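PDB 3HX6: type IV pilus biogenesis factor PilY1 from Pseudomonas aeruginosa, which primes type IV pilus assembly, mediates adhesion to host cells and, apparently through calcium binding and release, regulates pilus retraction in twitching motility. Local coordinates for residues G138-A143 against T153-S158; A145-A150 against I228-G233; G162-F167 against L191-P196; L166-V171 against L179-G184. The protein carries 3 engineered substitutions. All blocks are in the same frame, centred on the assembly; numbering follows the deposited sequence.

Contact 1: G138-A143 against T153-S158; sequences GSPVVA and TVLIGS
Pro140 meets Leu155 where the first two strands of a beta-propeller blade, 141-147 and 150-158, come together as an antiparallel hairpin; the short segment axes run 4.5 Å apart at 163°. The proline sits just ahead of the paired region. Its CB lies 3.6 Å from CD2 of Leu155, while CG leans toward CD1 of the same leucine, so the pyrrolidine ring is in touch with both methyls of the branch. Leu155 presents that branch because its CG is anti to the backbone N (chi1 178°). Tyr89 and Leu97, from the preceding four-stranded sheet, also touch Pro140 and Leu155, which makes this face of the hairpin part of the packing between two sheets.

Val141 begins the regular pairing. It forms a hydrogen-bonded pair with Ile156, and the bond from Ile156 N to Val141 O is short, 2.6 Å. The side chains of the two residues emerge on the other face, with Ala143 and Val154, where Ile156 and Ala143 reach Val200 of the next sheet. Val142 returns to the Leu155 face as a non-hydrogen-bonded pair: its CG1 comes within 4.0 Å of Leu155 CG, crossing the leucine branch at a slant. Its CA lies 3.0 Å from Val154 O, a CA-H...O contact between the conventional bonds. Ala143 closes the segment with two bonds to Val154. The one from Val154 N to Ala143 O measures 2.7 Å, with an angle of 170° at the hydrogen.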
loop_
_atom_site.group_PDB
_atom_site.type_symbol
_atom_site.label_atom_id
_atom_site.label_comp_id
_atom_site.label_asym_id
_atom_site.label_seq_id
_atom_site.Cartn_x
_atom_site.Cartn_y
_atom_site.Cartn_z
ATOM N N GLY A 138 24.828 10.406 -8.536
ATOM C CA GLY A 138 24.243 9.166 -8.071
ATOM C C GLY A 138 23.372 9.249 -6.835
ATOM O O GLY A 138 22.871 10.308 -6.462
ATOM N N SER A 139 23.194 8.097 -6.205
ATOM C CA SER A 139 22.387 7.979 -5.006
ATOM C C SER A 139 22.948 6.852 -4.152
ATOM O O SER A 139 23.312 5.797 -4.668
ATOM C CB SER A 139 20.939 7.664 -5.386
ATOM O OG SER A 139 20.142 7.471 -4.234
ATOM N N PRO A 140 23.039 7.064 -2.833
ATOM C CA PRO A 140 23.569 5.996 -1.984
ATOM C C PRO A 140 22.549 4.870 -1.831
ATOM O O PRO A 140 21.382 5.017 -2.198
ATOM C CB PRO A 140 23.841 6.710 -0.667
ATOM C CG PRO A 140 22.740 7.727 -0.619
ATOM C CD PRO A 140 22.739 8.269 -2.037
ATOM N N VAL A 141 23.002 3.747 -1.297
ATOM C CA VAL A 141 22.130 2.605 -1.074
ATOM C C VAL A 141 21.863 2.482 0.423
ATOM O O VAL A 141 22.794 2.542 1.228
ATOM C CB VAL A 141 22.794 1.305 -1.568
ATOM C CG1 VAL A 141 22.064 0.093 -1.004
ATOM C CG2 VAL A 141 22.787 1.267 -3.086
ATOM N N VAL A 142 20.597 2.337 0.800
ATOM C CA VAL A 142 20.258 2.170 2.209
ATOM C C VAL A 142 19.589 0.810 2.347
ATOM O O VAL A 142 18.806 0.411 1.492
ATOM C CB VAL A 142 19.289 3.268 2.723
ATOM C CG1 VAL A 142 19.923 4.643 2.544
ATOM C CG2 VAL A 142 17.955 3.192 1.989
ATOM N N ALA A 143 19.906 0.093 3.414
ATOM C CA ALA A 143 19.314 -1.217 3.613
ATOM C C ALA A 143 19.446 -1.637 5.060
ATOM O O ALA A 143 20.239 -1.070 5.813
ATOM C CB ALA A 143 20.002 -2.246 2.709
ATOM N N THR A 153 20.343 -0.077 10.130
ATOM C CA THR A 153 19.952 0.416 8.823
ATOM C C THR A 153 21.257 1.046 8.373
ATOM O O THR A 153 21.819 1.901 9.066
ATOM C CB THR A 153 18.853 1.485 8.877
ATOM O OG1 THR A 153 17.647 0.910 9.395
ATOM C CG2 THR A 153 18.583 2.013 7.474
ATOM N N VAL A 154 21.766 0.597 7.236
ATOM C CA VAL A 154 23.029 1.115 6.747
ATOM C C VAL A 154 22.856 1.889 5.450
ATOM O O VAL A 154 21.844 1.760 4.767
ATOM C CB VAL A 154 24.041 -0.037 6.522
ATOM C CG1 VAL A 154 23.596 -0.906 5.342
ATOM C CG2 VAL A 154 25.426 0.524 6.271
ATOM N N LEU A 155 23.854 2.704 5.137
ATOM C CA LEU A 155 23.865 3.493 3.918
ATOM C C LEU A 155 25.239 3.288 3.298
ATOM O O LEU A 155 26.257 3.491 3.950
ATOM C CB LEU A 155 23.629 4.981 4.228
ATOM C CG LEU A 155 23.668 5.950 3.040
ATOM C CD1 LEU A 155 22.935 7.236 3.387
ATOM C CD2 LEU A 155 25.111 6.235 2.657
ATOM N N ILE A 156 25.261 2.848 2.047
ATOM C CA ILE A 156 26.514 2.629 1.355
ATOM C C ILE A 156 26.657 3.692 0.267
ATOM O O ILE A 156 25.783 3.851 -0.580
ATOM C CB ILE A 156 26.580 1.204 0.736
ATOM C CG1 ILE A 156 26.570 0.145 1.850
ATOM C CG2 ILE A 156 27.874 1.030 -0.046
ATOM C CD1 ILE A 156 25.277 0.013 2.577
ATOM N N GLY A 157 27.754 4.436 0.320
ATOM C CA GLY A 157 27.983 5.477 -0.667
ATOM C C GLY A 157 29.326 5.302 -1.339
ATOM O O GLY A 157 30.060 4.373 -1.018
ATOM N N SER A 158 29.654 6.177 -2.283
ATOM C CA SER A 158 30.944 6.079 -2.959
ATOM C C SER A 158 31.409 7.473 -3.350
ATOM O O SER A 158 30.622 8.416 -3.330
ATOM C CB SER A 158 30.839 5.203 -4.210
ATOM O OG SER A 158 30.359 5.944 -5.315
#

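Contact 2: A145-A150 against I228-G233. Engineered in segment 228-233: Met230 (natural residue Leu).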
loop_
_atom_site.group_PDB
_atom_site.type_symbol
_atom_site.label_atom_id
_atom_site.label_comp_id
_atom_site.label_asym_id
_atom_site.label_seq_id
_atom_site.Cartn_x
_atom_site.Cartn_y
_atom_site.Cartn_z
ATOM N N ALA A 145 20.568 -4.406 7.725
ATOM C CA ALA A 145 21.547 -5.478 7.753
ATOM C C ALA A 145 21.775 -5.907 9.192
ATOM O O ALA A 145 21.509 -5.155 10.123
ATOM C CB ALA A 145 22.861 -5.011 7.121
ATOM N N PHE A 146 22.276 -7.117 9.367
ATOM C CA PHE A 146 22.527 -7.638 10.696
ATOM C C PHE A 146 24.016 -7.852 10.916
ATOM O O PHE A 146 24.680 -8.503 10.111
ATOM C CB PHE A 146 21.765 -8.954 10.869
ATOM C CG PHE A 146 21.786 -9.502 12.267
ATOM C CD1 PHE A 146 22.737 -10.440 12.647
ATOM C CD2 PHE A 146 20.819 -9.112 13.193
ATOM C CE1 PHE A 146 22.725 -10.992 13.930
ATOM C CE2 PHE A 146 20.796 -9.654 14.480
ATOM C CZ PHE A 146 21.750 -10.597 14.847
ATOM N N PHE A 147 24.536 -7.276 11.996
ATOM C CA PHE A 147 25.939 -7.427 12.360
ATOM C C PHE A 147 26.135 -6.877 13.774
ATOM O O PHE A 147 25.312 -6.104 14.270
ATOM C CB PHE A 147 26.843 -6.723 11.340
ATOM C CG PHE A 147 26.616 -5.245 11.230
ATOM C CD1 PHE A 147 27.283 -4.360 12.074
ATOM C CD2 PHE A 147 25.753 -4.731 10.263
ATOM C CE1 PHE A 147 27.099 -2.980 11.959
ATOM C CE2 PHE A 147 25.562 -3.349 10.140
ATOM C CZ PHE A 147 26.239 -2.474 10.990
ATOM N N GLY A 148 27.207 -7.290 14.435
ATOM C CA GLY A 148 27.422 -6.831 15.794
ATOM C C GLY A 148 26.287 -7.349 16.660
ATOM O O GLY A 148 25.957 -6.766 17.692
ATOM N N GLY A 149 25.674 -8.444 16.216
ATOM C CA GLY A 149 24.584 -9.058 16.953
ATOM C C GLY A 149 23.255 -8.317 16.929
ATOM O O GLY A 149 22.349 -8.644 17.695
ATOM N N ALA A 150 23.117 -7.328 16.053
ATOM C CA ALA A 150 21.868 -6.583 15.990
ATOM C C ALA A 150 21.532 -6.075 14.594
ATOM O O ALA A 150 22.377 -6.063 13.694
ATOM C CB ALA A 150 21.921 -5.408 16.961
ATOM N N ILE A 228 32.296 -7.228 0.435
ATOM C CA ILE A 228 32.797 -6.495 1.584
ATOM C C ILE A 228 31.993 -6.792 2.843
ATOM O O ILE A 228 30.773 -6.635 2.856
ATOM C CB ILE A 228 32.732 -4.986 1.283
ATOM C CG1 ILE A 228 33.414 -4.715 -0.068
ATOM C CG2 ILE A 228 33.388 -4.192 2.409
ATOM C CD1 ILE A 228 33.184 -3.322 -0.614
ATOM N N ASP A 229 32.673 -7.219 3.901
ATOM C CA ASP A 229 31.989 -7.517 5.154
ATOM C C ASP A 229 31.281 -6.259 5.633
ATOM O O ASP A 229 31.901 -5.201 5.784
ATOM C CB ASP A 229 32.987 -7.981 6.221
ATOM C CG ASP A 229 32.304 -8.371 7.522
ATOM O OD1 ASP A 229 31.524 -9.349 7.513
ATOM O OD2 ASP A 229 32.541 -7.697 8.547
ATOM N N MET A 230 29.982 -6.374 5.874
ATOM C CA MET A 230 29.179 -5.242 6.318
ATOM C C MET A 230 29.746 -4.557 7.556
ATOM O O MET A 230 29.897 -3.335 7.589
ATOM C CB MET A 230 27.744 -5.695 6.607
ATOM C CG MET A 230 26.760 -4.552 6.811
ATOM S SD MET A 230 26.647 -3.480 5.344
ATOM C CE MET A 230 27.581 -2.077 5.849
ATOM N N GLU A 231 30.068 -5.342 8.575
ATOM C CA GLU A 231 30.581 -4.778 9.811
ATOM C C GLU A 231 31.969 -4.157 9.726
ATOM O O GLU A 231 32.174 -3.013 10.137
ATOM C CB GLU A 231 30.588 -5.846 10.910
ATOM C CG GLU A 231 31.190 -5.373 12.228
ATOM C CD GLU A 231 31.092 -6.418 13.323
ATOM O OE1 GLU A 231 31.470 -7.585 13.075
ATOM O OE2 GLU A 231 30.644 -6.071 14.436
ATOM N N THR A 232 32.907 -4.913 9.176
ATOM C CA THR A 232 34.303 -4.499 9.101
ATOM C C THR A 232 34.773 -3.718 7.885
ATOM O O THR A 232 35.714 -2.938 7.985
ATOM C CB THR A 232 35.208 -5.739 9.254
ATOM O OG1 THR A 232 35.043 -6.278 10.573
ATOM C CG2 THR A 232 36.670 -5.379 9.040
ATOM N N GLY A 233 34.133 -3.925 6.740
ATOM C CA GLY A 233 34.571 -3.242 5.538
ATOM C C GLY A 233 35.731 -4.020 4.941
ATOM O O GLY A 233 36.330 -3.615 3.947
HETATM O O HOH W 1 29.099 -8.805 13.244
#
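Phe147 and Met230 make the closest apolar approach here, CD2 of the ring lying 3.6 Å from CG of the methionine, an engineered residue that replaces leucine. The same CG also meets Ala145 CB at 3.9 Å, so one methylene meets the two residues of the strand that point toward it. At the other ortho position, Phe147 CD1 is 3.8 Å from Glu231 CB; the ring is thus flanked obliquely by two consecutive residues. With CG between the backbone N and the carbonyl carbon (chi1 61°), the ring stands out toward 230-231. Beyond the ring, the carboxylate of Glu231 passes close to Gly148. No direct hydrogen bond joins the segments, but a water takes the Gly148 N-H at 2.7 Å and gives a weak bond to Glu231 OE1.

A turn on one side and an Asx motif on the other shape the two backbones. Phe147 to Ala150 form a type I' beta turn, with both glycines at positive phi. Across from it, Asp229 OD2 accepts from Thr232 N at 2.9 Å where the chain curls after strand 223-229. Outside this shell, His152 stacks on Phe147, and Leu180 touches both Phe147 and Met230. The contact therefore joins the tip of hairpin 141-147/150-158 to the end of strand 223-229 in the following four-stranded blade, with strand 178-184 alongside.

Contact 3: G162-F167 against L191-P196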
loop_
_atom_site.group_PDB
_atom_site.type_symbol
_atom_site.label_atom_id
_atom_site.label_comp_id
_atom_site.label_asym_id
_atom_site.label_seq_id
_atom_site.Cartn_x
_atom_site.Cartn_y
_atom_site.Cartn_z
ATOM N N GLY A 162 34.694 11.482 -8.176
ATOM C CA GLY A 162 35.703 12.212 -7.430
ATOM C C GLY A 162 36.922 11.407 -7.026
ATOM O O GLY A 162 38.016 11.955 -6.886
ATOM N N GLY A 163 36.735 10.107 -6.829
ATOM C CA GLY A 163 37.841 9.251 -6.439
ATOM C C GLY A 163 37.410 7.798 -6.419
ATOM O O GLY A 163 36.247 7.494 -6.675
ATOM N N LYS A 164 38.345 6.901 -6.127
ATOM C CA LYS A 164 38.042 5.479 -6.077
ATOM C C LYS A 164 37.867 5.086 -4.619
ATOM O O LYS A 164 38.836 4.815 -3.909
ATOM C CB LYS A 164 39.177 4.681 -6.718
ATOM C CG LYS A 164 39.437 5.069 -8.170
ATOM C CD LYS A 164 40.711 4.433 -8.702
ATOM C CE LYS A 164 40.945 4.821 -10.152
ATOM N NZ LYS A 164 42.231 4.274 -10.675
ATOM N N GLY A 165 36.623 5.068 -4.165
ATOM C CA GLY A 165 36.385 4.725 -2.781
ATOM C C GLY A 165 34.944 4.401 -2.475
ATOM O O GLY A 165 34.016 4.835 -3.166
ATOM N N LEU A 166 34.772 3.640 -1.405
ATOM C CA LEU A 166 33.470 3.204 -0.938
ATOM C C LEU A 166 33.392 3.508 0.547
ATOM O O LEU A 166 34.412 3.534 1.228
ATOM C CB LEU A 166 33.349 1.689 -1.136
ATOM C CG LEU A 166 32.377 1.070 -2.138
ATOM C CD1 LEU A 166 32.210 1.976 -3.320
ATOM C CD2 LEU A 166 32.893 -0.311 -2.562
ATOM N N PHE A 167 32.189 3.760 1.045
ATOM C CA PHE A 167 32.014 3.982 2.466
ATOM C C PHE A 167 30.628 3.518 2.888
ATOM O O PHE A 167 29.706 3.430 2.070
ATOM C CB PHE A 167 32.249 5.451 2.862
ATOM C CG PHE A 167 31.282 6.424 2.256
ATOM C CD1 PHE A 167 31.605 7.117 1.092
ATOM C CD2 PHE A 167 30.053 6.669 2.866
ATOM C CE1 PHE A 167 30.716 8.049 0.543
ATOM C CE2 PHE A 167 29.160 7.594 2.328
ATOM C CZ PHE A 167 29.491 8.287 1.164
ATOM N N LEU A 191 39.885 -1.442 -6.854
ATOM C CA LEU A 191 38.698 -0.615 -6.723
ATOM C C LEU A 191 38.773 0.548 -7.715
ATOM O O LEU A 191 39.791 1.239 -7.800
ATOM C CB LEU A 191 38.586 -0.073 -5.298
ATOM C CG LEU A 191 37.357 0.790 -5.000
ATOM C CD1 LEU A 191 36.090 -0.069 -5.090
ATOM C CD2 LEU A 191 37.490 1.413 -3.609
ATOM N N GLY A 192 37.700 0.753 -8.472
ATOM C CA GLY A 192 37.673 1.844 -9.430
ATOM C C GLY A 192 36.632 2.864 -9.016
ATOM O O GLY A 192 36.202 2.876 -7.858
ATOM N N TYR A 193 36.233 3.732 -9.938
ATOM C CA TYR A 193 35.207 4.713 -9.623
ATOM C C TYR A 193 33.943 3.899 -9.392
ATOM O O TYR A 193 33.428 3.234 -10.296
ATOM C CB TYR A 193 35.054 5.699 -10.775
ATOM C CG TYR A 193 36.308 6.511 -10.961
ATOM C CD1 TYR A 193 36.685 7.461 -10.012
ATOM C CD2 TYR A 193 37.166 6.268 -12.030
ATOM C CE1 TYR A 193 37.885 8.143 -10.119
ATOM C CE2 TYR A 193 38.372 6.944 -12.147
ATOM C CZ TYR A 193 38.724 7.877 -11.187
ATOM O OH TYR A 193 39.920 8.537 -11.291
ATOM N N SER A 194 33.452 3.956 -8.163
ATOM C CA SER A 194 32.305 3.171 -7.769
ATOM C C SER A 194 30.919 3.617 -8.181
ATOM O O SER A 194 30.059 3.896 -7.346
ATOM C CB SER A 194 32.373 2.949 -6.266
ATOM O OG SER A 194 33.563 2.237 -5.956
ATOM N N PHE A 195 30.700 3.663 -9.487
ATOM C CA PHE A 195 29.400 4.016 -10.023
ATOM C C PHE A 195 28.417 2.864 -9.803
ATOM O O PHE A 195 27.213 3.084 -9.687
ATOM C CB PHE A 195 29.522 4.316 -11.517
ATOM C CG PHE A 195 30.215 5.610 -11.814
ATOM C CD1 PHE A 195 29.504 6.808 -11.813
ATOM C CD2 PHE A 195 31.578 5.639 -12.086
ATOM C CE1 PHE A 195 30.140 8.013 -12.081
ATOM C CE2 PHE A 195 32.224 6.845 -12.355
ATOM C CZ PHE A 195 31.501 8.032 -12.353
ATOM N N PRO A 196 28.916 1.613 -9.744
ATOM C CA PRO A 196 27.988 0.500 -9.535
ATOM C C PRO A 196 27.184 0.652 -8.252
ATOM O O PRO A 196 27.688 1.159 -7.257
ATOM C CB PRO A 196 28.912 -0.716 -9.477
ATOM C CG PRO A 196 30.043 -0.322 -10.369
ATOM C CD PRO A 196 30.287 1.108 -9.941
HETATM O O HOH W 2 34.028 6.127 -6.563
#
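Lys164 lies along the 191-193 backbone and across the ring of Tyr193, and its chain can be followed atom by atom. CB, at the root, is equally near the carbonyl oxygens of Leu191 and Gly192. With chi1 at -59° CG stands anti to the carbonyl carbon, and it comes over one face of the tyrosine, 4.1 Å from the ring centroid and 15° off the normal: a CH-pi contact, offset toward the rim. CD turns to the backbone instead, 3.4 Å from Leu191 O. CE continues past the ring, 3.9 Å from Tyr193 CE2, and the extended chain carries NZ beyond both segments to a hydrogen bond with Ser217 O.

The loop 191-196 leads from the outermost strand of one propeller blade, 178-184, toward the first strand of the next, 199-202, while 162-167 enters the third strand of the earlier blade. Their backbones make no direct hydrogen bond. A water bridges them, donating to Gly163 O at 2.6 Å and accepting from Ser194 N at 2.8 Å. Ser194 is also the centre of an inverse gamma turn. On the buried side Leu191 reaches inward through both methyls: CD2 lies 3.6 Å from Gly165 CA, and CD1 is 4.1 Å from Leu166 CD2. Ser194 O, which accepts from Ser158 OG, ties the same loop to strand 150-158.

Contact 4: L166-V171 against L179-G184; sequences LFALDV and LLWEIG
Ala168 is pressed against the indole of Trp181, its CB 3.6 Å from the centroid of the six-membered ring and 20° off the normal, a CH-pi contact over the face. The tryptophan's CG lies between its backbone N and carbonyl carbon (chi1 46°), and this folds the indole back across the neighbouring strand. There its NE1 donates to Met230 O of the next blade, so the ring is fixed by an N-H bond as well as by the methyl over its face. Nearby, Leu166 CB and Ile183 CB pack at 4.0 Å, over a pair whose bond from Ile183 N to Leu166 O is 2.6 Å long.

These are the third and outermost strands of the propeller blade, antiparallel at 175°. A classic beta bulge interrupts them: Leu180 and Trp181 both face Ala168, whose O accepts from Leu180 N at 3.0 Å and whose N donates to Trp181 O at 3.1 Å.

The opposite face, with Leu179 and Glu182, is the looser one. Leu179, beyond the bulge, is exposed, yet its CD1 still touches Leu169 CD2 at 3.7 Å. Glu182, before the bulge, brushes Phe167 CB with its CG, while its OE1 bonds to Ser113 OG. Leu180 rests its branch on Asp170 CB, and the carboxylate of that aspartate turns to Thr172 OG1.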
loop_
_atom_site.group_PDB
_atom_site.type_symbol
_atom_site.label_atom_id
_atom_site.label_comp_id
_atom_site.label_asym_id
_atom_site.label_seq_id
_atom_site.Cartn_x
_atom_site.Cartn_y
_atom_site.Cartn_z
ATOM N N LEU A 166 34.772 3.640 -1.405
ATOM C CA LEU A 166 33.470 3.204 -0.938
ATOM C C LEU A 166 33.392 3.508 0.547
ATOM O O LEU A 166 34.412 3.534 1.228
ATOM C CB LEU A 166 33.349 1.689 -1.136
ATOM C CG LEU A 166 32.377 1.070 -2.138
ATOM C CD1 LEU A 166 32.210 1.976 -3.320
ATOM C CD2 LEU A 166 32.893 -0.311 -2.562
ATOM N N PHE A 167 32.189 3.760 1.045
ATOM C CA PHE A 167 32.014 3.982 2.466
ATOM C C PHE A 167 30.628 3.518 2.888
ATOM O O PHE A 167 29.706 3.430 2.070
ATOM C CB PHE A 167 32.249 5.451 2.862
ATOM C CG PHE A 167 31.282 6.424 2.256
ATOM C CD1 PHE A 167 31.605 7.117 1.092
ATOM C CD2 PHE A 167 30.053 6.669 2.866
ATOM C CE1 PHE A 167 30.716 8.049 0.543
ATOM C CE2 PHE A 167 29.160 7.594 2.328
ATOM C CZ PHE A 167 29.491 8.287 1.164
ATOM N N ALA A 168 30.502 3.190 4.168
ATOM C CA ALA A 168 29.242 2.729 4.718
ATOM C C ALA A 168 28.978 3.494 6.002
ATOM O O ALA A 168 29.887 3.713 6.797
ATOM C CB ALA A 168 29.309 1.225 5.001
ATOM N N LEU A 169 27.739 3.923 6.190
ATOM C CA LEU A 169 27.381 4.641 7.399
ATOM C C LEU A 169 26.273 3.861 8.088
ATOM O O LEU A 169 25.480 3.185 7.424
ATOM C CB LEU A 169 26.870 6.050 7.066
ATOM C CG LEU A 169 27.768 6.950 6.206
ATOM C CD1 LEU A 169 27.043 8.261 5.903
ATOM C CD2 LEU A 169 29.076 7.208 6.922
ATOM N N ASP A 170 26.243 3.928 9.416
ATOM C CA ASP A 170 25.193 3.275 10.181
ATOM C C ASP A 170 24.181 4.397 10.325
ATOM O O ASP A 170 24.418 5.365 11.045
ATOM C CB ASP A 170 25.681 2.849 11.567
ATOM C CG ASP A 170 24.611 2.111 12.354
ATOM O OD1 ASP A 170 23.433 2.529 12.299
ATOM O OD2 ASP A 170 24.945 1.118 13.032
ATOM N N VAL A 171 23.060 4.269 9.632
ATOM C CA VAL A 171 22.041 5.303 9.647
ATOM C C VAL A 171 20.772 4.903 10.417
ATOM O O VAL A 171 19.704 5.493 10.247
ATOM C CB VAL A 171 21.725 5.697 8.176
ATOM C CG1 VAL A 171 20.410 5.085 7.712
ATOM C CG2 VAL A 171 21.753 7.194 8.034
ATOM N N LEU A 179 30.177 6.295 11.286
ATOM C CA LEU A 179 30.969 5.863 10.144
ATOM C C LEU A 179 31.430 4.433 10.404
ATOM O O LEU A 179 32.226 4.192 11.314
ATOM C CB LEU A 179 32.193 6.765 9.964
ATOM C CG LEU A 179 33.225 6.263 8.951
ATOM C CD1 LEU A 179 32.569 6.098 7.586
ATOM C CD2 LEU A 179 34.391 7.240 8.873
ATOM N N LEU A 180 30.925 3.487 9.614
ATOM C CA LEU A 180 31.302 2.089 9.779
ATOM C C LEU A 180 32.676 1.830 9.178
ATOM O O LEU A 180 33.540 1.229 9.816
ATOM C CB LEU A 180 30.264 1.180 9.121
ATOM C CG LEU A 180 28.894 1.163 9.803
ATOM C CD1 LEU A 180 27.892 0.410 8.942
ATOM C CD2 LEU A 180 29.023 0.523 11.180
ATOM N N TRP A 181 32.873 2.275 7.942
ATOM C CA TRP A 181 34.154 2.099 7.281
ATOM C C TRP A 181 34.283 2.865 5.972
ATOM O O TRP A 181 33.303 3.368 5.420
ATOM C CB TRP A 181 34.451 0.611 7.032
ATOM C CG TRP A 181 33.310 -0.198 6.466
ATOM C CD1 TRP A 181 32.492 -1.047 7.155
ATOM C CD2 TRP A 181 32.881 -0.254 5.097
ATOM N NE1 TRP A 181 31.583 -1.632 6.303
ATOM C CE2 TRP A 181 31.798 -1.162 5.035
ATOM C CE3 TRP A 181 33.305 0.372 3.919
ATOM C CZ2 TRP A 181 31.131 -1.457 3.839
ATOM C CZ3 TRP A 181 32.640 0.077 2.726
ATOM C CH2 TRP A 181 31.565 -0.829 2.699
ATOM N N GLU A 182 35.519 2.950 5.499
ATOM C CA GLU A 182 35.854 3.622 4.255
ATOM C C GLU A 182 36.843 2.733 3.523
ATOM O O GLU A 182 37.829 2.289 4.102
ATOM C CB GLU A 182 36.514 4.973 4.527
ATOM C CG GLU A 182 35.615 6.012 5.162
ATOM C CD GLU A 182 36.332 7.337 5.363
ATOM O OE1 GLU A 182 37.338 7.364 6.108
ATOM O OE2 GLU A 182 35.895 8.350 4.772
ATOM N N ILE A 183 36.569 2.463 2.255
ATOM C CA ILE A 183 37.448 1.631 1.447
ATOM C C ILE A 183 38.065 2.481 0.347
ATOM O O ILE A 183 37.399 3.340 -0.224
ATOM C CB ILE A 183 36.676 0.470 0.780
ATOM C CG1 ILE A 183 36.091 -0.454 1.843
ATOM C CG2 ILE A 183 37.604 -0.315 -0.141
ATOM C CD1 ILE A 183 35.392 -1.667 1.267
ATOM N N GLY A 184 39.339 2.238 0.066
ATOM C CA GLY A 184 40.036 2.966 -0.978
ATOM C C GLY A 184 40.922 1.980 -1.709
ATOM O O GLY A 184 40.887 0.784 -1.408
#

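Contacts 1 and 4 are two hairpins of one four-stranded blade, joined because strands 150-158 and 165-170 are neighbours: Leu155 O and Leu169 N lie 2.7 Å apart, a probable hydrogen bond. Both are buried and rest on backbone pairing, regular in contact 1 and bulged in contact 4. Contact 3 shares Leu166 and Phe167 with contact 4 and is also largely buried, but it holds a loop, using side chains and a water in place of strand pairing. Contact 2, partly buried, lies between blades and has no direct hydrogen bond. The engineered Met230 ties it to the blade of contacts 1 and 4, packing on Val154 of contact 1.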